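Long-range contacts in phenol hydroxylase component phL (Pseudomonas stutzeri, PDB 3U52), which probably serves as the non-catalytic beta subunit of the oxygenase in a multicomponent phenol hydroxylase, helping to support the subunit that hydroxylates phenol: residues 224-235 with 247-257; 32-40 with 144-152. All coordinates share one frame; numbering follows the deposited sequence.

Interaction 1 (224-235 with 247-257). With XE (xenon), chain B.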
loop_
_atom_site.group_PDB
_atom_site.type_symbol
_atom_site.label_atom_id
_atom_site.label_comp_id
_atom_site.label_asym_id
_atom_site.label_seq_id
_atom_site.Cartn_x
_atom_site.Cartn_y
_atom_site.Cartn_z
ATOM N N GLY D 224 -14.053 14.668 32.998
ATOM C CA GLY D 224 -13.744 16.076 32.900
ATOM C C GLY D 224 -13.264 16.723 34.186
ATOM O O GLY D 224 -12.827 17.888 34.186
ATOM N N MET D 225 -13.354 15.989 35.288
ATOM C CA MET D 225 -12.787 16.427 36.555
ATOM C C MET D 225 -11.620 15.532 36.887
ATOM O O MET D 225 -10.569 16.028 37.308
ATOM C CB MET D 225 -13.844 16.330 37.676
ATOM C CG MET D 225 -14.588 17.642 37.960
ATOM S SD MET D 225 -15.667 17.476 39.410
ATOM C CE MET D 225 -17.073 16.631 38.678
ATOM N N MET D 226 -11.785 14.217 36.676
ATOM C CA MET D 226 -10.729 13.246 37.012
ATOM C C MET D 226 -9.396 13.424 36.271
ATOM O O MET D 226 -8.322 13.389 36.888
ATOM C CB MET D 226 -11.215 11.816 36.793
ATOM C CG MET D 226 -10.155 10.776 37.096
ATOM S SD MET D 226 -10.866 9.139 37.097
ATOM C CE MET D 226 -11.134 8.951 35.314
ATOM N N TYR D 227 -9.471 13.525 34.948
ATOM C CA TYR D 227 -8.268 13.641 34.142
ATOM C C TYR D 227 -7.445 14.883 34.497
ATOM O O TYR D 227 -6.265 14.751 34.720
ATOM C CB TYR D 227 -8.602 13.516 32.638
ATOM C CG TYR D 227 -8.557 12.075 32.235
ATOM C CD1 TYR D 227 -9.601 11.229 32.538
ATOM C CD2 TYR D 227 -7.404 11.538 31.627
ATOM C CE1 TYR D 227 -9.554 9.889 32.211
ATOM C CE2 TYR D 227 -7.330 10.190 31.289
ATOM C CZ TYR D 227 -8.404 9.384 31.592
ATOM O OH TYR D 227 -8.347 8.071 31.255
ATOM N N PRO D 228 -8.071 16.091 34.551
ATOM C CA PRO D 228 -7.259 17.232 35.042
ATOM C C PRO D 228 -6.696 17.032 36.451
ATOM O O PRO D 228 -5.519 17.295 36.663
ATOM C CB PRO D 228 -8.233 18.424 34.987
ATOM C CG PRO D 228 -9.270 17.998 33.853
ATOM C CD PRO D 228 -9.442 16.517 34.160
ATOM N N LEU D 229 -7.506 16.531 37.388
ATOM C CA LEU D 229 -7.021 16.345 38.758
ATOM C C LEU D 229 -5.819 15.429 38.791
ATOM O O LEU D 229 -4.804 15.739 39.407
ATOM C CB LEU D 229 -8.116 15.783 39.684
ATOM C CG LEU D 229 -7.709 15.488 41.142
ATOM C CD1 LEU D 229 -7.304 16.760 41.883
ATOM C CD2 LEU D 229 -8.869 14.798 41.854
ATOM N N VAL D 230 -5.942 14.291 38.123
ATOM C CA VAL D 230 -4.907 13.254 38.182
ATOM C C VAL D 230 -3.667 13.533 37.285
ATOM O O VAL D 230 -2.514 13.490 37.757
ATOM C CB VAL D 230 -5.491 11.855 37.910
ATOM C CG1 VAL D 230 -4.366 10.796 37.959
ATOM C CG2 VAL D 230 -6.555 11.511 38.944
ATOM N N TYR D 231 -3.899 13.810 36.002
ATOM C CA TYR D 231 -2.772 13.869 35.059
ATOM C C TYR D 231 -2.221 15.259 34.854
ATOM O O TYR D 231 -1.206 15.407 34.158
ATOM C CB TYR D 231 -3.125 13.191 33.720
ATOM C CG TYR D 231 -3.539 11.747 33.920
ATOM C CD1 TYR D 231 -4.866 11.381 33.911
ATOM C CD2 TYR D 231 -2.599 10.781 34.202
ATOM C CE1 TYR D 231 -5.253 10.033 34.134
ATOM C CE2 TYR D 231 -2.966 9.461 34.413
ATOM C CZ TYR D 231 -4.286 9.098 34.378
ATOM O OH TYR D 231 -4.601 7.773 34.612
ATOM N N ASP D 232 -2.869 16.258 35.439
ATOM C CA ASP D 232 -2.313 17.589 35.529
ATOM C C ASP D 232 -1.907 17.941 36.944
ATOM O O ASP D 232 -0.725 18.151 37.214
ATOM C CB ASP D 232 -3.295 18.628 35.042
ATOM C CG ASP D 232 -3.277 18.793 33.532
ATOM O OD1 ASP D 232 -2.407 18.184 32.846
ATOM O OD2 ASP D 232 -4.166 19.527 33.017
ATOM N N LYS D 233 -2.890 18.020 37.844
ATOM C CA LYS D 233 -2.613 18.500 39.207
ATOM C C LYS D 233 -1.828 17.515 40.069
ATOM O O LYS D 233 -0.771 17.875 40.591
ATOM C CB LYS D 233 -3.889 19.053 39.869
ATOM C CG LYS D 233 -4.305 20.294 39.114
ATOM C CD LYS D 233 -5.677 20.759 39.468
ATOM C CE LYS D 233 -6.398 21.445 38.301
ATOM N NZ LYS D 233 -5.743 22.708 37.854
ATOM N N MET D 234 -2.290 16.269 40.181
ATOM C CA MET D 234 -1.491 15.254 40.849
ATOM C C MET D 234 -0.129 15.089 40.172
ATOM O O MET D 234 0.890 14.925 40.861
ATOM C CB MET D 234 -2.236 13.940 40.878
ATOM C CG MET D 234 -1.993 13.117 42.097
ATOM S SD MET D 234 -3.298 11.844 42.341
ATOM C CE MET D 234 -4.761 12.890 42.276
ATOM N N ASP D 235 -0.092 15.156 38.834
ATOM C CA ASP D 235 1.156 14.982 38.087
ATOM C C ASP D 235 2.242 15.996 38.530
ATOM O O ASP D 235 3.398 15.631 38.780
ATOM C CB ASP D 235 0.891 15.043 36.579
ATOM C CG ASP D 235 2.160 14.845 35.735
ATOM O OD1 ASP D 235 2.671 13.716 35.680
ATOM O OD2 ASP D 235 2.622 15.825 35.108
ATOM N N SER D 247 5.671 10.684 35.083
ATOM C CA SER D 247 5.129 11.607 34.074
ATOM C C SER D 247 5.321 11.140 32.630
ATOM O O SER D 247 4.514 11.430 31.764
ATOM C CB SER D 247 5.796 12.969 34.167
ATOM O OG SER D 247 5.282 13.737 35.218
ATOM N N MET D 248 6.432 10.481 32.359
ATOM C CA MET D 248 6.676 10.056 31.008
ATOM C C MET D 248 5.791 8.867 30.700
ATOM O O MET D 248 5.464 8.620 29.528
ATOM C CB MET D 248 8.170 9.767 30.758
ATOM C CG MET D 248 8.770 8.593 31.528
ATOM S SD MET D 248 10.577 8.411 31.139
ATOM C CE MET D 248 11.326 9.673 32.148
ATOM N N LEU D 249 5.366 8.152 31.741
ATOM C CA LEU D 249 4.438 7.015 31.553
ATOM C C LEU D 249 2.979 7.412 31.373
ATOM O O LEU D 249 2.186 6.649 30.860
ATOM C CB LEU D 249 4.618 5.989 32.671
ATOM C CG LEU D 249 6.072 5.541 32.882
ATOM C CD1 LEU D 249 6.145 4.544 34.040
ATOM C CD2 LEU D 249 6.632 4.899 31.584
ATOM N N THR D 250 2.621 8.628 31.752
ATOM C CA THR D 250 1.227 9.047 31.694
ATOM C C THR D 250 1.028 10.087 30.612
ATOM O O THR D 250 -0.007 10.756 30.564
ATOM C CB THR D 250 0.787 9.611 33.069
ATOM O OG1 THR D 250 1.706 10.634 33.436
ATOM C CG2 THR D 250 0.834 8.493 34.166
ATOM N N GLU D 251 2.019 10.256 29.731
ATOM C CA GLU D 251 1.865 11.273 28.703
ATOM C C GLU D 251 0.798 10.792 27.708
ATOM O O GLU D 251 0.070 11.578 27.147
ATOM C CB GLU D 251 3.218 11.587 28.004
ATOM C CG GLU D 251 3.209 12.821 27.030
ATOM C CD GLU D 251 3.012 14.217 27.682
ATOM O OE1 GLU D 251 3.131 14.393 28.921
ATOM O OE2 GLU D 251 2.753 15.170 26.921
ATOM N N PHE D 252 0.717 9.491 27.487
ATOM C CA PHE D 252 -0.326 8.957 26.637
ATOM C C PHE D 252 -1.710 9.514 27.090
ATOM O O PHE D 252 -2.502 9.993 26.278
ATOM C CB PHE D 252 -0.285 7.419 26.656
ATOM C CG PHE D 252 -1.289 6.782 25.734
ATOM C CD1 PHE D 252 -0.905 6.382 24.433
ATOM C CD2 PHE D 252 -2.619 6.573 26.152
ATOM C CE1 PHE D 252 -1.840 5.771 23.546
ATOM C CE2 PHE D 252 -3.578 5.975 25.283
ATOM C CZ PHE D 252 -3.191 5.592 23.965
ATOM N N MET D 253 -1.959 9.499 28.404
ATOM C CA MET D 253 -3.250 9.896 28.990
ATOM C C MET D 253 -3.504 11.382 28.804
ATOM O O MET D 253 -4.653 11.788 28.558
ATOM C CB MET D 253 -3.294 9.564 30.493
ATOM C CG MET D 253 -3.372 8.098 30.876
ATOM S SD MET D 253 -1.933 7.102 30.502
ATOM C CE MET D 253 -1.850 6.160 32.045
ATOM N N ARG D 254 -2.474 12.222 28.936
ATOM C CA ARG D 254 -2.673 13.661 28.660
ATOM C C ARG D 254 -2.984 13.988 27.192
ATOM O O ARG D 254 -3.892 14.803 26.900
ATOM C CB ARG D 254 -1.511 14.535 29.176
ATOM C CG ARG D 254 -1.490 14.695 30.695
ATOM C CD ARG D 254 -0.275 15.562 31.171
ATOM N NE ARG D 254 0.978 14.843 30.937
ATOM C CZ ARG D 254 1.473 13.944 31.776
ATOM N NH1 ARG D 254 0.831 13.712 32.912
ATOM N NH2 ARG D 254 2.607 13.280 31.480
ATOM N N ASP D 255 -2.237 13.367 26.269
ATOM C CA ASP D 255 -2.521 13.510 24.848
ATOM C C ASP D 255 -3.927 12.978 24.497
ATOM O O ASP D 255 -4.670 13.621 23.746
ATOM C CB ASP D 255 -1.447 12.745 24.017
ATOM C CG ASP D 255 -0.087 13.506 23.944
ATOM O OD1 ASP D 255 -0.052 14.702 24.341
ATOM O OD2 ASP D 255 0.952 12.903 23.523
ATOM N N TRP D 256 -4.265 11.792 25.011
ATOM C CA TRP D 256 -5.597 11.192 24.797
ATOM C C TRP D 256 -6.723 12.148 25.241
ATOM O O TRP D 256 -7.689 12.413 24.504
ATOM C CB TRP D 256 -5.731 9.825 25.529
ATOM C CG TRP D 256 -7.125 9.283 25.444
ATOM C CD1 TRP D 256 -7.657 8.578 24.399
ATOM C CD2 TRP D 256 -8.214 9.498 26.377
ATOM N NE1 TRP D 256 -8.988 8.298 24.642
ATOM C CE2 TRP D 256 -9.354 8.835 25.846
ATOM C CE3 TRP D 256 -8.317 10.121 27.639
ATOM C CZ2 TRP D 256 -10.592 8.806 26.515
ATOM C CZ3 TRP D 256 -9.561 10.118 28.294
ATOM C CH2 TRP D 256 -10.685 9.470 27.716
ATOM N N TYR D 257 -6.576 12.673 26.451
ATOM C CA TYR D 257 -7.567 13.548 27.041
ATOM C C TYR D 257 -7.789 14.779 26.227
ATOM O O TYR D 257 -8.943 15.118 25.960
ATOM C CB TYR D 257 -7.204 13.945 28.461
ATOM C CG TYR D 257 -8.268 14.793 29.100
ATOM C CD1 TYR D 257 -9.524 14.270 29.357
ATOM C CD2 TYR D 257 -8.024 16.144 29.397
ATOM C CE1 TYR D 257 -10.503 15.037 29.932
ATOM C CE2 TYR D 257 -9.003 16.935 29.977
ATOM C CZ TYR D 257 -10.246 16.357 30.244
ATOM O OH TYR D 257 -11.250 17.070 30.796
HETATM XE XE XE B . -5.193 16.208 31.594
#

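Interaction 2 (32-40 with 144-152)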
loop_
_atom_site.group_PDB
_atom_site.type_symbol
_atom_site.label_atom_id
_atom_site.label_comp_id
_atom_site.label_asym_id
_atom_site.label_seq_id
_atom_site.Cartn_x
_atom_site.Cartn_y
_atom_site.Cartn_z
ATOM N N TYR D 32 -14.432 9.335 5.729
ATOM C CA TYR D 32 -15.247 9.453 6.947
ATOM C C TYR D 32 -16.721 9.427 6.625
ATOM O O TYR D 32 -17.453 8.708 7.287
ATOM C CB TYR D 32 -14.889 10.714 7.758
ATOM C CG TYR D 32 -15.733 10.848 9.008
ATOM C CD1 TYR D 32 -15.528 10.015 10.116
ATOM C CD2 TYR D 32 -16.775 11.756 9.068
ATOM C CE1 TYR D 32 -16.339 10.144 11.269
ATOM C CE2 TYR D 32 -17.572 11.875 10.205
ATOM C CZ TYR D 32 -17.346 11.070 11.293
ATOM O OH TYR D 32 -18.169 11.207 12.396
ATOM N N GLN D 33 -17.158 10.194 5.614
ATOM C CA GLN D 33 -18.581 10.232 5.249
ATOM C C GLN D 33 -19.099 8.868 4.805
ATOM O O GLN D 33 -20.100 8.423 5.373
ATOM C CB GLN D 33 -18.929 11.279 4.203
ATOM C CG GLN D 33 -18.759 12.730 4.739
ATOM C CD GLN D 33 -18.814 13.785 3.648
ATOM O OE1 GLN D 33 -18.332 13.574 2.555
ATOM N NE2 GLN D 33 -19.356 14.950 3.970
ATOM N N GLU D 34 -18.441 8.210 3.848
ATOM C CA GLU D 34 -18.887 6.894 3.372
ATOM C C GLU D 34 -18.917 5.813 4.471
ATOM O O GLU D 34 -19.671 4.830 4.377
ATOM C CB GLU D 34 -18.077 6.421 2.134
ATOM C CG GLU D 34 -18.322 7.378 0.981
ATOM C CD GLU D 34 -17.837 6.924 -0.402
ATOM O OE1 GLU D 34 -16.872 6.153 -0.507
ATOM O OE2 GLU D 34 -18.421 7.409 -1.415
ATOM N N ALA D 35 -18.099 6.008 5.489
ATOM C CA ALA D 35 -17.935 5.000 6.507
ATOM C C ALA D 35 -18.887 5.167 7.655
ATOM O O ALA D 35 -19.052 4.227 8.418
ATOM C CB ALA D 35 -16.488 4.999 7.047
ATOM N N SER D 36 -19.488 6.352 7.783
ATOM C CA SER D 36 -20.062 6.758 9.038
ATOM C C SER D 36 -21.550 7.154 9.056
ATOM O O SER D 36 -22.103 7.368 10.142
ATOM C CB SER D 36 -19.213 7.870 9.647
ATOM O OG SER D 36 -17.873 7.434 9.799
ATOM N N TYR D 37 -22.172 7.295 7.877
ATOM C CA TYR D 37 -23.504 7.874 7.782
ATOM C C TYR D 37 -24.470 6.898 7.163
ATOM O O TYR D 37 -24.221 6.427 6.067
ATOM C CB TYR D 37 -23.489 9.165 6.928
ATOM C CG TYR D 37 -22.836 10.336 7.636
ATOM C CD1 TYR D 37 -21.454 10.564 7.504
ATOM C CD2 TYR D 37 -23.583 11.186 8.458
ATOM C CE1 TYR D 37 -20.845 11.606 8.159
ATOM C CE2 TYR D 37 -22.979 12.251 9.119
ATOM C CZ TYR D 37 -21.625 12.447 8.959
ATOM O OH TYR D 37 -21.021 13.472 9.593
ATOM N N ASP D 38 -25.578 6.602 7.871
ATOM C CA ASP D 38 -26.734 5.831 7.304
ATOM C C ASP D 38 -26.394 4.415 6.862
ATOM O O ASP D 38 -27.003 3.880 5.985
ATOM C CB ASP D 38 -27.345 6.576 6.122
ATOM C CG ASP D 38 -27.723 7.980 6.483
ATOM O OD1 ASP D 38 -28.374 8.137 7.536
ATOM O OD2 ASP D 38 -27.337 8.928 5.763
ATOM N N ILE D 39 -25.414 3.810 7.500
ATOM C CA ILE D 39 -24.949 2.522 7.101
ATOM C C ILE D 39 -25.644 1.428 7.966
ATOM O O ILE D 39 -25.708 0.258 7.589
ATOM C CB ILE D 39 -23.435 2.617 7.240
ATOM C CG1 ILE D 39 -22.754 2.266 5.941
ATOM C CG2 ILE D 39 -22.889 2.073 8.497
ATOM C CD1 ILE D 39 -22.504 3.500 5.188
ATOM N N GLU D 40 -26.183 1.842 9.108
ATOM C CA GLU D 40 -26.828 0.919 10.052
ATOM C C GLU D 40 -28.271 0.603 9.638
ATOM O O GLU D 40 -28.862 1.340 8.819
ATOM C CB GLU D 40 -26.787 1.477 11.481
ATOM C CG GLU D 40 -27.731 2.628 11.726
ATOM C CD GLU D 40 -27.232 4.000 11.224
ATOM O OE1 GLU D 40 -28.061 4.907 11.196
ATOM O OE2 GLU D 40 -26.050 4.184 10.868
ATOM N N ALA D 144 -26.676 3.271 21.130
ATOM C CA ALA D 144 -26.813 4.446 20.289
ATOM C C ALA D 144 -27.178 4.025 18.857
ATOM O O ALA D 144 -26.637 3.045 18.363
ATOM C CB ALA D 144 -25.470 5.243 20.275
ATOM N N THR D 145 -28.064 4.750 18.175
ATOM C CA THR D 145 -28.522 4.310 16.846
ATOM C C THR D 145 -27.593 4.794 15.684
ATOM O O THR D 145 -27.339 4.053 14.745
ATOM C CB THR D 145 -30.020 4.676 16.573
ATOM O OG1 THR D 145 -30.215 6.062 16.853
ATOM C CG2 THR D 145 -30.938 3.866 17.472
ATOM N N ALA D 146 -27.083 6.009 15.764
ATOM C CA ALA D 146 -26.304 6.575 14.661
ATOM C C ALA D 146 -24.886 6.002 14.681
ATOM O O ALA D 146 -24.250 5.912 15.737
ATOM C CB ALA D 146 -26.272 8.070 14.802
ATOM N N THR D 147 -24.393 5.596 13.518
ATOM C CA THR D 147 -22.985 5.115 13.380
ATOM C C THR D 147 -21.966 6.144 13.842
ATOM O O THR D 147 -21.004 5.774 14.467
ATOM C CB THR D 147 -22.670 4.610 11.954
ATOM O OG1 THR D 147 -23.473 3.458 11.741
ATOM C CG2 THR D 147 -21.186 4.210 11.807
ATOM N N THR D 148 -22.225 7.427 13.593
ATOM C CA THR D 148 -21.323 8.515 14.002
ATOM C C THR D 148 -21.194 8.527 15.515
ATOM O O THR D 148 -20.125 8.809 16.044
ATOM C CB THR D 148 -21.797 9.930 13.541
ATOM O OG1 THR D 148 -23.148 10.156 13.976
ATOM C CG2 THR D 148 -21.745 10.108 12.023
ATOM N N VAL D 149 -22.288 8.214 16.217
ATOM C CA VAL D 149 -22.261 8.216 17.688
ATOM C C VAL D 149 -21.720 6.904 18.237
ATOM O O VAL D 149 -20.843 6.918 19.087
ATOM C CB VAL D 149 -23.671 8.511 18.240
ATOM C CG1 VAL D 149 -23.689 8.382 19.771
ATOM C CG2 VAL D 149 -24.139 9.914 17.743
ATOM N N SER D 150 -22.204 5.759 17.751
ATOM C CA SER D 150 -21.702 4.488 18.305
ATOM C C SER D 150 -20.186 4.247 18.020
ATOM O O SER D 150 -19.454 3.704 18.865
ATOM C CB SER D 150 -22.558 3.317 17.819
ATOM O OG SER D 150 -22.487 3.262 16.381
ATOM N N GLN D 151 -19.691 4.675 16.848
ATOM C CA GLN D 151 -18.259 4.448 16.613
ATOM C C GLN D 151 -17.415 5.283 17.575
ATOM O O GLN D 151 -16.406 4.835 18.020
ATOM C CB GLN D 151 -17.859 4.627 15.149
ATOM C CG GLN D 151 -17.674 6.038 14.698
ATOM C CD GLN D 151 -17.202 6.115 13.221
ATOM O OE1 GLN D 151 -17.668 6.961 12.445
ATOM N NE2 GLN D 151 -16.268 5.263 12.867
ATOM N N MET D 152 -17.840 6.490 17.923
ATOM C CA MET D 152 -17.013 7.315 18.834
ATOM C C MET D 152 -16.949 6.675 20.194
ATOM O O MET D 152 -15.959 6.755 20.900
ATOM C CB MET D 152 -17.612 8.715 18.940
ATOM C CG MET D 152 -17.476 9.549 17.649
ATOM S SD MET D 152 -17.853 11.319 17.974
ATOM C CE MET D 152 -19.585 11.365 18.395
HETATM O O HOH W 1 -18.143 9.321 14.222
HETATM O O HOH W 2 -24.580 7.950 11.344
#

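Interaction 1 (224-235 with 247-257)
Tyr231 and Met253 meet face-on between helix 224-235 and helix 251-257, whose directions differ by 136°. Met253 CB sits over the centre of the Tyr231 ring, 3.8 Å from its centroid. Val230 CG1 lies over the opposite face, so the ring is sandwiched. Met253 SD is further off and oblique, a Met-aromatic contact.

Tyr227, Trp256 and Tyr257 form an aromatic cluster. Tyr227 CB makes a CH-pi contact over the Tyr257 face, 3.7 Å from the centroid. The two tyrosine rings are nearly parallel but slid apart, with little overlap. Trp256 CZ3 lies over a Tyr227 face, 3.6 Å from Tyr227 CZ, with the planes inclined at 47°. The polar ends are held elsewhere: Tyr227 OH by Glu130, Trp256 NE1 by Asp159.

The polar contacts centre on Arg254. Its NH1 donates to Tyr231 O at 2.9 Å, on a lone pair in the carbonyl plane. In the wider pi-type turn Asp235 N bonds weakly to Val230 O, which probably helps leave Tyr231 O available to Arg254. A bend at chi3 (-68°) lets NE and NH2 both grip Glu251 OE1 side-on. NH1 also forms a salt bridge with Asp235 OD1 at 3.3 Å. That oxygen accepts from Ser247 OG at 2.7 Å, while Asp235 OD2 pairs with Arg105 of the second subunit.

Xenon lies between Tyr257, the Tyr227 backbone and Asp232, 3.6 Å from Tyr257 CD2 and equally far from Tyr227 O and Asp232 OD1. The arrangement is a buried, roughly antiparallel helix pair of this all-helical subunit, with an aromatic cluster and a salt-bridge network flanking a xenon site.

Interaction 2 (32-40 with 144-152)
Ser36 and Thr148 bring the two backbones to 5.4 Å between CA atoms, where helix 32-36 and the start of helix 147-152 lie at 92° to each other. The two helix axes come no closer than 10.5 Å. The contact is made by the end of helix 32-36 and the loop after it, against the start of helix 147-152 and the residues just before it.

Glu40 reaches the start of helix 147-152. Its CG stands between the backbone N and the carbonyl carbon (chi1 73°), and the bend at chi2 brings OE2 to Thr147. Thr147 OG1 donates to Glu40 OE2 at 2.8 Å, on the anti side and somewhat out of the carboxylate plane. Thr147 N adds a weak bond to the same oxygen at 3.4 Å. Thr147 OG1 also bonds to a polar side chain of another protein in the assembly. With an alanine in place of Glu40 the carboxylate is gone, and Thr147 N and OG1 would probably lose their partner on this side, the hydroxyl keeping its link to the other protein.

Thr148 offers its methyl. CG2 sits over one face of the Tyr37 ring, 4.0 Å from the centroid, and also touches Tyr32 OH. The hydroxyl of Thr148 is taken by Val73 O, that of Tyr37 by Ser74, and Tyr32 OH meets Asp75 N.

Two waters complete the joint. One, 2.6 Å from Tyr32 OH, also donates to Thr148 O. The other donates to Ser36 O at 2.8 Å and accepts from Thr148 N.

The chemistry implies a buried polar joint. A carboxylate beside the first N-H group of a helix is likely to be favoured by the helix dipole, and water links backbone groups that do not bond directly.

From the N terminus, the chain first passes through 32-40 and reaches 144-152 only after 103 residues. Interaction 2 closes that long loop and ties helix 31-36 to the start of helix 147-175. Interaction 1 comes later and closes a short loop of 11 residues, joining helix 211-240 to helices 246-249 and 251-274. The two are in series; they neither nest nor cross. Their centres are 29 Å apart, on opposite sides of the chain's centre. Helix 147-175 relates them: it begins in interaction 2, and further along Ile163 and Leu167 pack on Tyr227 and Tyr231 of interaction 1.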